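Local coordinates for 457aa long hypothetical protein (Pyrococcus horikoshii, PDB 2CSU), which is of unknown function but combines a Rossmann-like CoA-binding domain with two flavodoxin-like domains of the CoA-ligase superfamily, at residues 321-326 with 343-348; 330-335 with 339-344; 11-16 with 25-30. All coordinates share one frame; numbering follows the deposited sequence.

Contact 1 of 3, residues 321-326 with 343-348; sequences ATLEEK and NPVDMI
Leu323 lays its CD1 methyl against CG2 of Val345 at 4.0 Å, and the two branched side chains cross obliquely within a buried layer. Leucine suits this place because it can reach across from a loop: CG stands beside the backbone N (chi1 -50°) and the chain then runs on extended, carrying CD1 across to the strand. Val345 needs far less length. It belongs to strand 344-346, whose backbone is bonded to Ile298 and Thr300 of strand 295-300, and its short beta-branched side chain turns one methyl to Leu323. Around this pair the apolar layer continues with Leu363 of helix 353-365, which both side chains touch, with Ile328 beside Leu323 and with Leu331 beside Val345.

A polar approach lies further up the loop. Ala321 O sits over the face of the Asn343 amide, 2.9 Å from ND2; the N-H bonds do not point at it, and no hydrogen bond forms. The same ND2 comes to 3.8 Å from Thr322 CA, where Thr322 and Asn343 draw nearest, 5.7 Å between their CA atoms. Ala321, small and buried, touches Lys295 and is bonded through its backbone to Val296. Beyond Leu323, Glu324 takes the N-cap position of helix 325-334, and its backbone N is bonded to Asp366 OD2. Lys326 NZ and Glu324 OE2 form a salt bridge at 3.2 Å, its hydrogen bond weak.

The contact thus joins the loop leading into helix 325-334 to strand 344-346 in a flavodoxin-like domain. Its chemistry implies that the Leu323-Val345 pair, buried with Leu363, probably contributes apolar stabilisation, while the Asn343 amide packs its face on a carbonyl without a directed bond.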
loop_
_atom_site.group_PDB
_atom_site.type_symbol
_atom_site.label_atom_id
_atom_site.label_comp_id
_atom_site.label_asym_id
_atom_site.label_seq_id
_atom_site.Cartn_x
_atom_site.Cartn_y
_atom_site.Cartn_z
ATOM N N ALA A 321 7.756 26.067 2.681
ATOM C CA ALA A 321 7.824 27.466 2.282
ATOM C C ALA A 321 7.314 28.404 3.376
ATOM O O ALA A 321 6.624 27.981 4.306
ATOM C CB ALA A 321 7.021 27.677 1.002
ATOM N N THR A 322 7.685 29.678 3.272
ATOM C CA THR A 322 7.235 30.683 4.231
ATOM C C THR A 322 6.245 31.519 3.443
ATOM O O THR A 322 6.606 32.110 2.426
ATOM C CB THR A 322 8.382 31.597 4.721
ATOM O OG1 THR A 322 9.398 30.808 5.350
ATOM C CG2 THR A 322 7.848 32.612 5.730
ATOM N N LEU A 323 4.997 31.546 3.900
ATOM C CA LEU A 323 3.944 32.283 3.214
ATOM C C LEU A 323 4.000 33.791 3.440
ATOM O O LEU A 323 4.654 34.258 4.371
ATOM C CB LEU A 323 2.578 31.757 3.665
ATOM C CG LEU A 323 2.389 30.234 3.623
ATOM C CD1 LEU A 323 0.974 29.886 4.042
ATOM C CD2 LEU A 323 2.690 29.711 2.220
ATOM N N GLU A 324 3.324 34.547 2.576
ATOM C CA GLU A 324 3.272 36.003 2.721
ATOM C C GLU A 324 2.154 36.337 3.701
ATOM O O GLU A 324 1.195 35.572 3.830
ATOM C CB GLU A 324 3.010 36.683 1.371
ATOM C CG GLU A 324 4.228 36.710 0.459
ATOM C CD GLU A 324 4.136 37.757 -0.638
ATOM O OE1 GLU A 324 3.127 37.762 -1.374
ATOM O OE2 GLU A 324 5.079 38.567 -0.771
ATOM N N GLU A 325 2.274 37.462 4.401
ATOM C CA GLU A 325 1.205 37.830 5.322
ATOM C C GLU A 325 -0.137 37.974 4.600
ATOM O O GLU A 325 -1.185 37.567 5.082
ATOM C CB GLU A 325 1.584 39.155 5.987
ATOM C CG GLU A 325 1.753 39.020 7.502
ATOM C CD GLU A 325 0.408 38.746 8.132
ATOM O OE1 GLU A 325 -0.030 37.605 8.106
ATOM O OE2 GLU A 325 -0.198 39.685 8.647
ATOM N N LYS A 326 -0.082 38.618 3.420
ATOM C CA LYS A 326 -1.303 38.810 2.645
ATOM C C LYS A 326 -2.071 37.498 2.472
ATOM O O LYS A 326 -3.284 37.425 2.617
ATOM C CB LYS A 326 -0.917 39.370 1.277
ATOM C CG LYS A 326 -0.205 40.720 1.379
ATOM C CD LYS A 326 0.680 41.004 0.163
ATOM C CE LYS A 326 2.037 41.601 0.552
ATOM N NZ LYS A 326 3.090 40.992 -0.256
ATOM N N ASN A 343 3.278 27.695 7.908
ATOM C CA ASN A 343 3.909 26.900 6.856
ATOM C C ASN A 343 2.986 25.806 6.298
ATOM O O ASN A 343 2.793 25.684 5.091
ATOM C CB ASN A 343 5.179 26.270 7.427
ATOM C CG ASN A 343 6.213 27.337 7.673
ATOM O OD1 ASN A 343 7.224 27.120 8.336
ATOM N ND2 ASN A 343 5.951 28.524 7.101
ATOM N N PRO A 344 2.480 24.941 7.206
ATOM C CA PRO A 344 1.442 23.984 6.861
ATOM C C PRO A 344 0.047 24.549 7.161
ATOM O O PRO A 344 -0.259 24.982 8.266
ATOM C CB PRO A 344 1.701 22.758 7.732
ATOM C CG PRO A 344 2.406 23.238 9.000
ATOM C CD PRO A 344 2.862 24.731 8.598
ATOM N N VAL A 345 -0.807 24.568 6.119
ATOM C CA VAL A 345 -2.147 25.127 6.303
ATOM C C VAL A 345 -3.170 24.059 6.704
ATOM O O VAL A 345 -3.551 23.198 5.921
ATOM C CB VAL A 345 -2.581 25.802 5.002
ATOM C CG1 VAL A 345 -4.025 26.280 5.126
ATOM C CG2 VAL A 345 -1.686 26.993 4.710
ATOM N N ASP A 346 -3.589 24.096 7.979
ATOM C CA ASP A 346 -4.511 23.064 8.419
ATOM C C ASP A 346 -5.946 23.567 8.526
ATOM O O ASP A 346 -6.412 23.978 9.582
ATOM C CB ASP A 346 -4.045 22.510 9.767
ATOM C CG ASP A 346 -4.967 21.366 10.163
ATOM O OD1 ASP A 346 -4.798 20.845 11.267
ATOM O OD2 ASP A 346 -5.862 21.039 9.389
HETATM N N MSE A 347 -6.641 23.575 7.370
HETATM C CA MSE A 347 -8.086 23.724 7.438
HETATM C C MSE A 347 -8.644 22.637 8.351
HETATM O O MSE A 347 -8.103 21.546 8.462
HETATM C CB MSE A 347 -8.669 23.546 6.034
HETATM C CG MSE A 347 -7.746 24.068 4.937
HETATM SE SE MSE A 347 -8.440 23.836 3.297
HETATM C CE MSE A 347 -7.048 22.975 2.557
ATOM N N ILE A 348 -9.727 22.976 9.059
ATOM C CA ILE A 348 -10.280 22.005 9.987
ATOM C C ILE A 348 -11.001 20.873 9.250
ATOM O O ILE A 348 -11.136 20.869 8.032
ATOM C CB ILE A 348 -11.235 22.742 10.930
ATOM C CG1 ILE A 348 -10.547 23.977 11.526
ATOM C CG2 ILE A 348 -11.637 21.821 12.095
ATOM C CD1 ILE A 348 -9.104 23.693 11.944
#

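Contact 2 of 3, residues 330-335 with 339-344; sequences ELRSFL and AAVKNP
The last turns of helix 325-334 run past the short, weakly bonded strand 340-341, with CA atoms 6.5 Å apart for Leu331 and Val341 and 6.4 Å apart for Leu335 and Ala339. Val341 sits at the centre of the contact. Its CG1 meets Leu331 CB at 3.8 Å and lies 4.3 Å from Leu335 CD1, so one methyl sits between residues a helical turn apart. The torsion explains the division of labour: CG1 stands beside the backbone N (chi1 -61°) and faces the helix, while CG2 is left for Arg332, whose NH1 approaches it obliquely at 4.3 Å. An arginine suits this exposed border, since its long side chain brings the guanidinium end beside the methyl while keeping it near Glu325, in a long, weak ion pair.

This is the return from helix to sheet in a flavodoxin-like domain, where strand 340-341 pairs antiparallel with strand 344-346. Leu335 is the first residue to leave helical geometry, and its CB packs 3.9 Å from Ala339 CB; the small alanine lets the chain come back close to the helix end. Within the helix, Glu330 O accepts two bonds, from Ser333 N at 3.0 Å and from Ser333 OG at 2.6 Å, the hydroxyl lying 18° off the carbonyl plane. Phe334 has Leu331 O over one face of its ring and forms a cation-pi contact with Arg358.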
loop_
_atom_site.group_PDB
_atom_site.type_symbol
_atom_site.label_atom_id
_atom_site.label_comp_id
_atom_site.label_asym_id
_atom_site.label_seq_id
_atom_site.Cartn_x
_atom_site.Cartn_y
_atom_site.Cartn_z
ATOM N N GLU A 330 -5.753 36.325 4.416
ATOM C CA GLU A 330 -6.983 35.905 3.760
ATOM C C GLU A 330 -7.388 34.515 4.238
ATOM O O GLU A 330 -8.575 34.223 4.369
ATOM C CB GLU A 330 -6.732 35.916 2.241
ATOM C CG GLU A 330 -7.791 35.903 1.138
ATOM C CD GLU A 330 -7.546 36.264 -0.309
ATOM O OE1 GLU A 330 -6.800 37.111 -0.798
ATOM O OE2 GLU A 330 -8.257 35.533 -0.983
ATOM N N LEU A 331 -6.405 33.655 4.495
ATOM C CA LEU A 331 -6.697 32.304 4.980
ATOM C C LEU A 331 -7.452 32.417 6.304
ATOM O O LEU A 331 -8.470 31.751 6.535
ATOM C CB LEU A 331 -5.397 31.519 5.189
ATOM C CG LEU A 331 -4.672 31.011 3.936
ATOM C CD1 LEU A 331 -3.336 30.387 4.324
ATOM C CD2 LEU A 331 -5.548 29.986 3.218
ATOM N N ARG A 332 -6.934 33.284 7.162
ATOM C CA ARG A 332 -7.501 33.544 8.479
ATOM C C ARG A 332 -8.920 34.122 8.421
ATOM O O ARG A 332 -9.670 34.033 9.387
ATOM C CB ARG A 332 -6.571 34.512 9.210
ATOM C CG ARG A 332 -6.892 34.803 10.654
ATOM C CD ARG A 332 -5.569 35.023 11.381
ATOM N NE ARG A 332 -4.666 35.858 10.593
ATOM C CZ ARG A 332 -3.347 35.915 10.763
ATOM N NH1 ARG A 332 -2.756 35.180 11.698
ATOM N NH2 ARG A 332 -2.618 36.717 9.993
ATOM N N SER A 333 -9.296 34.704 7.288
ATOM C CA SER A 333 -10.619 35.297 7.168
ATOM C C SER A 333 -11.754 34.308 6.932
ATOM O O SER A 333 -12.841 34.472 7.486
ATOM C CB SER A 333 -10.629 36.347 6.063
ATOM O OG SER A 333 -10.671 35.737 4.791
ATOM N N PHE A 334 -11.515 33.272 6.136
ATOM C CA PHE A 334 -12.582 32.320 5.854
ATOM C C PHE A 334 -12.448 30.956 6.521
ATOM O O PHE A 334 -13.382 30.158 6.485
ATOM C CB PHE A 334 -12.732 32.147 4.342
ATOM C CG PHE A 334 -11.608 31.389 3.701
ATOM C CD1 PHE A 334 -11.652 30.000 3.609
ATOM C CD2 PHE A 334 -10.507 32.064 3.184
ATOM C CE1 PHE A 334 -10.608 29.284 3.005
ATOM C CE2 PHE A 334 -9.452 31.363 2.578
ATOM C CZ PHE A 334 -9.504 29.972 2.487
ATOM N N LEU A 335 -11.298 30.684 7.124
ATOM C CA LEU A 335 -11.092 29.401 7.796
ATOM C C LEU A 335 -11.476 29.480 9.262
ATOM O O LEU A 335 -11.533 30.559 9.831
ATOM C CB LEU A 335 -9.634 28.961 7.690
ATOM C CG LEU A 335 -9.145 28.590 6.292
ATOM C CD1 LEU A 335 -7.655 28.216 6.341
ATOM C CD2 LEU A 335 -9.987 27.452 5.769
ATOM N N ALA A 339 -7.713 27.019 13.045
ATOM C CA ALA A 339 -7.026 26.585 11.836
ATOM C C ALA A 339 -5.578 27.082 11.802
ATOM O O ALA A 339 -5.263 28.181 12.240
ATOM C CB ALA A 339 -7.789 27.140 10.632
ATOM N N ALA A 340 -4.685 26.209 11.315
ATOM C CA ALA A 340 -3.294 26.627 11.179
ATOM C C ALA A 340 -3.040 27.243 9.804
ATOM O O ALA A 340 -3.337 26.666 8.763
ATOM C CB ALA A 340 -2.404 25.402 11.385
ATOM N N VAL A 341 -2.514 28.482 9.824
ATOM C CA VAL A 341 -2.283 29.194 8.570
ATOM C C VAL A 341 -0.800 29.533 8.369
ATOM O O VAL A 341 -0.429 30.411 7.602
ATOM C CB VAL A 341 -3.112 30.478 8.586
ATOM C CG1 VAL A 341 -4.595 30.134 8.687
ATOM C CG2 VAL A 341 -2.715 31.340 9.769
ATOM N N LYS A 342 0.059 28.825 9.126
ATOM C CA LYS A 342 1.494 28.995 8.930
ATOM C C LYS A 342 2.005 28.124 7.780
ATOM O O LYS A 342 1.309 27.865 6.808
ATOM C CB LYS A 342 2.202 28.612 10.231
ATOM C CG LYS A 342 1.560 27.399 10.904
ATOM C CD LYS A 342 2.480 26.749 11.940
ATOM C CE LYS A 342 2.096 25.294 12.233
ATOM N NZ LYS A 342 3.246 24.585 12.790
ATOM N N ASN A 343 3.278 27.695 7.908
ATOM C CA ASN A 343 3.909 26.900 6.856
ATOM C C ASN A 343 2.986 25.806 6.298
ATOM O O ASN A 343 2.793 25.684 5.091
ATOM C CB ASN A 343 5.179 26.270 7.427
ATOM C CG ASN A 343 6.213 27.337 7.673
ATOM O OD1 ASN A 343 7.224 27.120 8.336
ATOM N ND2 ASN A 343 5.951 28.524 7.101
ATOM N N PRO A 344 2.480 24.941 7.206
ATOM C CA PRO A 344 1.442 23.984 6.861
ATOM C C PRO A 344 0.047 24.549 7.161
ATOM O O PRO A 344 -0.259 24.982 8.266
ATOM C CB PRO A 344 1.701 22.758 7.732
ATOM C CG PRO A 344 2.406 23.238 9.000
ATOM C CD PRO A 344 2.862 24.731 8.598
#

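Contact 3 of 3, residues 11-16 with 25-30; sequences IAVIGA and YEVFKN
A 2.8 Å bond from Asn30 N to Glu26 O firms the turn of helix 23-31 that presents Val27 and Phe28 to Val13 and Ala16. From the strand, Val13 reaches with both methyls. One, CG1, lies 3.7 Å from Val27 CG1, while the other, CG2, comes to the edge of the Phe28 ring, near its plane, 4.1 Å from CD1. A valine suits the spot because its two branches can serve two neighbouring helix residues at once. Phe28 has CG anti to its backbone N (chi1 -169°), which carries the ring to the strand and gives Val13 an apolar edge. The single methyl of Ala16 lets Phe28 close on the turn, with Ala16 CB 4.0 Å from Phe28 CB and 4.1 Å from Phe28 CG. Val39 and Pro41 of strand 38-42 also touch the Phe28 side chain.

The segments belong to the first beta-alpha-beta unit of the Rossmann-like domain. Strand 10-14 ends in a type II turn from Val13 to Ala16, and Gly15 takes the position with positive phi (118°), where a side chain would be jammed against the preceding carbonyl. Ala16 O is bonded to Asn43 ND2.

Lys29 and Glu26 form a salt bridge with weak hydrogen bonds, NZ to OE1 at 3.1 Å, away from the apolar contact with segment 11-16. Between strand and helix the chemistry is close-fitting apolar burial, without directional bonds.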
loop_
_atom_site.group_PDB
_atom_site.type_symbol
_atom_site.label_atom_id
_atom_site.label_comp_id
_atom_site.label_asym_id
_atom_site.label_seq_id
_atom_site.Cartn_x
_atom_site.Cartn_y
_atom_site.Cartn_z
ATOM N N ILE A 11 1.642 -8.578 -36.604
ATOM C CA ILE A 11 2.193 -9.427 -35.557
ATOM C C ILE A 11 1.993 -10.905 -35.818
ATOM O O ILE A 11 0.900 -11.343 -36.151
ATOM C CB ILE A 11 1.552 -9.138 -34.178
ATOM C CG1 ILE A 11 1.630 -7.652 -33.850
ATOM C CG2 ILE A 11 2.243 -9.970 -33.110
ATOM C CD1 ILE A 11 0.967 -7.287 -32.536
ATOM N N ALA A 12 3.061 -11.671 -35.652
ATOM C CA ALA A 12 2.994 -13.112 -35.817
ATOM C C ALA A 12 3.169 -13.716 -34.433
ATOM O O ALA A 12 4.161 -13.439 -33.743
ATOM C CB ALA A 12 4.112 -13.608 -36.757
ATOM N N VAL A 13 2.192 -14.498 -33.993
ATOM C CA VAL A 13 2.337 -15.139 -32.695
ATOM C C VAL A 13 2.626 -16.592 -33.003
ATOM O O VAL A 13 1.737 -17.354 -33.373
ATOM C CB VAL A 13 1.082 -15.013 -31.835
ATOM C CG1 VAL A 13 1.343 -15.644 -30.470
ATOM C CG2 VAL A 13 0.718 -13.538 -31.660
ATOM N N ILE A 14 3.893 -16.967 -32.879
ATOM C CA ILE A 14 4.302 -18.324 -33.192
ATOM C C ILE A 14 4.162 -19.189 -31.957
ATOM O O ILE A 14 4.914 -19.058 -31.002
ATOM C CB ILE A 14 5.746 -18.309 -33.748
ATOM C CG1 ILE A 14 5.817 -17.247 -34.859
ATOM C CG2 ILE A 14 6.138 -19.695 -34.274
ATOM C CD1 ILE A 14 7.167 -17.104 -35.553
ATOM N N GLY A 15 3.168 -20.062 -31.976
ATOM C CA GLY A 15 2.916 -20.906 -30.831
ATOM C C GLY A 15 1.531 -20.589 -30.294
ATOM O O GLY A 15 1.136 -21.073 -29.237
ATOM N N ALA A 16 0.792 -19.755 -31.016
ATOM C CA ALA A 16 -0.571 -19.425 -30.598
ATOM C C ALA A 16 -1.244 -20.779 -30.398
ATOM O O ALA A 16 -1.053 -21.703 -31.201
ATOM C CB ALA A 16 -1.288 -18.616 -31.686
ATOM N N TYR A 25 -1.456 -19.523 -25.683
ATOM C CA TYR A 25 -2.904 -19.297 -25.671
ATOM C C TYR A 25 -3.216 -17.897 -25.145
ATOM O O TYR A 25 -3.993 -17.159 -25.744
ATOM C CB TYR A 25 -3.584 -20.354 -24.786
ATOM C CG TYR A 25 -5.041 -20.078 -24.482
ATOM C CD1 TYR A 25 -6.056 -20.524 -25.333
ATOM C CD2 TYR A 25 -5.401 -19.317 -23.372
ATOM C CE1 TYR A 25 -7.389 -20.211 -25.086
ATOM C CE2 TYR A 25 -6.719 -18.992 -23.115
ATOM C CZ TYR A 25 -7.713 -19.438 -23.975
ATOM O OH TYR A 25 -9.024 -19.091 -23.722
ATOM N N GLU A 26 -2.596 -17.533 -24.023
ATOM C CA GLU A 26 -2.809 -16.225 -23.411
ATOM C C GLU A 26 -2.273 -15.080 -24.264
ATOM O O GLU A 26 -2.840 -13.987 -24.290
ATOM C CB GLU A 26 -2.134 -16.162 -22.036
ATOM C CG GLU A 26 -2.676 -17.098 -20.968
ATOM C CD GLU A 26 -4.154 -16.889 -20.679
ATOM O OE1 GLU A 26 -4.625 -15.727 -20.739
ATOM O OE2 GLU A 26 -4.839 -17.893 -20.371
ATOM N N VAL A 27 -1.162 -15.319 -24.946
ATOM C CA VAL A 27 -0.574 -14.282 -25.766
ATOM C C VAL A 27 -1.502 -13.925 -26.929
ATOM O O VAL A 27 -1.760 -12.743 -27.194
ATOM C CB VAL A 27 0.797 -14.726 -26.327
ATOM C CG1 VAL A 27 1.320 -13.687 -27.282
ATOM C CG2 VAL A 27 1.786 -14.964 -25.185
ATOM N N PHE A 28 -1.997 -14.941 -27.634
ATOM C CA PHE A 28 -2.881 -14.604 -28.739
ATOM C C PHE A 28 -4.190 -14.001 -28.227
ATOM O O PHE A 28 -4.772 -13.097 -28.814
ATOM C CB PHE A 28 -3.163 -15.887 -29.523
ATOM C CG PHE A 28 -3.848 -15.554 -30.817
ATOM C CD1 PHE A 28 -3.174 -14.813 -31.779
ATOM C CD2 PHE A 28 -5.138 -15.998 -31.050
ATOM C CE1 PHE A 28 -3.798 -14.521 -32.984
ATOM C CE2 PHE A 28 -5.755 -15.703 -32.263
ATOM C CZ PHE A 28 -5.089 -14.966 -33.233
ATOM N N LYS A 29 -4.668 -14.568 -27.104
ATOM C CA LYS A 29 -5.882 -14.045 -26.492
ATOM C C LYS A 29 -5.751 -12.550 -26.201
ATOM O O LYS A 29 -6.628 -11.745 -26.487
ATOM C CB LYS A 29 -6.120 -14.804 -25.187
ATOM C CG LYS A 29 -6.911 -13.974 -24.174
ATOM C CD LYS A 29 -7.927 -14.816 -23.401
ATOM C CE LYS A 29 -7.480 -15.101 -21.961
ATOM N NZ LYS A 29 -7.494 -16.542 -21.717
ATOM N N ASN A 30 -4.619 -12.197 -25.571
ATOM C CA ASN A 30 -4.390 -10.795 -25.249
ATOM C C ASN A 30 -4.261 -9.945 -26.513
ATOM O O ASN A 30 -4.650 -8.786 -26.552
ATOM C CB ASN A 30 -3.110 -10.699 -24.419
ATOM C CG ASN A 30 -3.372 -11.231 -23.035
ATOM O OD1 ASN A 30 -4.400 -10.962 -22.420
ATOM N ND2 ASN A 30 -2.395 -12.001 -22.530
#

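How the contacts relate
Contact 3 comes first along the chain, in the Rossmann-like CoA-binding domain, on the opposite side of the chain's centre from the other two; its centre lies about 57 Å from that of contact 1 and about 59 Å from that of contact 2, with nearest atoms more than 40 Å apart. Contacts 1 and 2 are neighbours, about 6 Å between centres, in the C-terminal flavodoxin-like domain. They share helix 325-334 and residues Asn343 and Pro344, one using the entrance of the helix and the other its exit. Strands 340-341 and 344-346 join them in one mixed sheet, with a probable hydrogen bond between Asp346 and Ala340. The contacts thus sample two separately folded domains, each packing helices or their leading loops against its own sheet.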